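Local coordinates for protein serine acetyltransferase (Bacteroides vulgatus ATCC 8482, PDB 3F1X) that probably transfers an acetyl group from acetyl-CoA to L-serine, an acyltransferase step on the route to cysteine, at residues T230-K234 / R250-L254. Coordinates in Å, arbitrary orientation, origin at the centre of the assembly. Residues are numbered along the deposited sequence.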
loop_
_atom_site.group_PDB
_atom_site.type_symbol
_atom_site.label_atom_id
_atom_site.label_comp_id
_atom_site.label_asym_id
_atom_site.label_seq_id
_atom_site.Cartn_x
_atom_site.Cartn_y
_atom_site.Cartn_z
ATOM N N THR A 230 -25.118 12.747 27.634
ATOM C CA THR A 230 -23.929 12.799 28.483
ATOM C C THR A 230 -24.203 12.258 29.880
ATOM O O THR A 230 -25.187 12.632 30.512
ATOM C CB THR A 230 -23.405 14.255 28.664
ATOM O OG1 THR A 230 -22.807 14.710 27.449
ATOM C CG2 THR A 230 -22.357 14.316 29.783
ATOM N N LEU A 231 -23.329 11.374 30.351
ATOM C CA LEU A 231 -23.412 10.834 31.705
ATOM C C LEU A 231 -22.075 11.286 32.285
ATOM O O LEU A 231 -21.078 10.573 32.193
ATOM C CB LEU A 231 -23.506 9.303 31.698
ATOM C CG LEU A 231 -24.620 8.670 30.861
ATOM C CD1 LEU A 231 -24.672 7.166 31.117
ATOM C CD2 LEU A 231 -25.949 9.290 31.214
ATOM N N GLY A 232 -22.043 12.489 32.848
ATOM C CA GLY A 232 -20.789 13.000 33.369
ATOM C C GLY A 232 -20.843 13.603 34.751
ATOM O O GLY A 232 -21.563 13.117 35.621
ATOM N N ALA A 233 -20.072 14.666 34.952
ATOM C CA ALA A 233 -20.021 15.327 36.244
ATOM C C ALA A 233 -19.383 16.709 36.170
ATOM O O ALA A 233 -19.003 17.177 35.097
ATOM C CB ALA A 233 -19.258 14.463 37.224
ATOM N N LYS A 234 -19.263 17.347 37.329
ATOM C CA LYS A 234 -18.681 18.676 37.435
ATOM C C LYS A 234 -19.558 19.700 36.732
ATOM O O LYS A 234 -20.224 20.509 37.381
ATOM C CB LYS A 234 -17.275 18.704 36.830
ATOM C CG LYS A 234 -16.663 20.093 36.837
ATOM C CD LYS A 234 -15.353 20.150 36.071
ATOM C CE LYS A 234 -14.801 21.570 36.041
ATOM N NZ LYS A 234 -13.529 21.655 35.269
ATOM N N ARG A 250 -18.500 9.748 41.185
ATOM C CA ARG A 250 -19.071 11.055 40.873
ATOM C C ARG A 250 -19.809 11.067 39.542
ATOM O O ARG A 250 -20.108 12.127 38.994
ATOM C CB ARG A 250 -17.982 12.129 40.889
ATOM C CG ARG A 250 -16.663 11.739 40.234
ATOM C CD ARG A 250 -15.675 12.894 40.353
ATOM N NE ARG A 250 -14.308 12.531 39.987
ATOM C CZ ARG A 250 -13.561 11.647 40.645
ATOM N NH1 ARG A 250 -14.050 11.021 41.708
ATOM N NH2 ARG A 250 -12.318 11.398 40.248
ATOM N N HIS A 251 -20.100 9.878 39.029
ATOM C CA HIS A 251 -20.822 9.732 37.770
ATOM C C HIS A 251 -22.174 9.066 38.026
ATOM O O HIS A 251 -22.344 8.322 38.997
ATOM C CB HIS A 251 -19.988 8.927 36.772
ATOM C CG HIS A 251 -18.861 9.712 36.171
ATOM N ND1 HIS A 251 -19.066 10.734 35.268
ATOM C CD2 HIS A 251 -17.524 9.659 36.379
ATOM C CE1 HIS A 251 -17.905 11.276 34.946
ATOM N NE2 HIS A 251 -16.953 10.643 35.608
ATOM N N PRO A 252 -23.156 9.317 37.148
ATOM C CA PRO A 252 -24.505 8.760 37.279
ATOM C C PRO A 252 -24.646 7.250 37.301
ATOM O O PRO A 252 -23.775 6.504 36.847
ATOM C CB PRO A 252 -25.253 9.359 36.083
ATOM C CG PRO A 252 -24.478 10.611 35.768
ATOM C CD PRO A 252 -23.060 10.140 35.931
ATOM N N ILE A 253 -25.782 6.824 37.833
ATOM C CA ILE A 253 -26.142 5.429 37.905
ATOM C C ILE A 253 -27.491 5.303 37.210
ATOM O O ILE A 253 -28.456 5.961 37.599
ATOM C CB ILE A 253 -26.328 4.949 39.352
ATOM C CG1 ILE A 253 -25.029 5.111 40.142
ATOM C CG2 ILE A 253 -26.792 3.503 39.349
ATOM C CD1 ILE A 253 -25.151 4.677 41.588
ATOM N N LEU A 254 -27.555 4.491 36.165
ATOM C CA LEU A 254 -28.814 4.271 35.467
ATOM C C LEU A 254 -29.222 2.841 35.747
ATOM O O LEU A 254 -28.472 1.912 35.448
ATOM C CB LEU A 254 -28.656 4.473 33.951
ATOM C CG LEU A 254 -28.799 5.888 33.386
ATOM C CD1 LEU A 254 -27.750 6.790 34.002
ATOM C CD2 LEU A 254 -28.666 5.848 31.855
#
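Apolar contacts at one corner of the left-handed beta-helix make up the interior part of this interface. L231 CD2 lies 4.2 Å from L254 CD1, and L231 CB lies 4.3 Å from P252 CD, so the proline and two leucines meet inside the coil. The second group is van der Waals packing against backbone. P252 CD sits 3.3 Å from G232 O, A233 CB presses to 3.1 Å from R250 O, and the H251 ring approaches the G232 peptide obliquely. R250 O is buried here without a partner. Although the touching parts run nearly antiparallel (159°), with CA pairs at 6.0 Å (L231–P252) and 5.5 Å (G232–H251), they are not sheet neighbours: each strand pairs within its own parallel sheet. The 15 intervening residues, mostly unmodelled, probably form a loop projecting from the coil, as in hexapeptide-repeat serine acetyltransferases, and this contact closes its base. Strand 230-232 lies in one parallel sheet between 212-213 and 265-267, whereas 253-254 lies in the next, between 218-219 and 271-272; L225 of strand 224-226, on the third, touches both leucines.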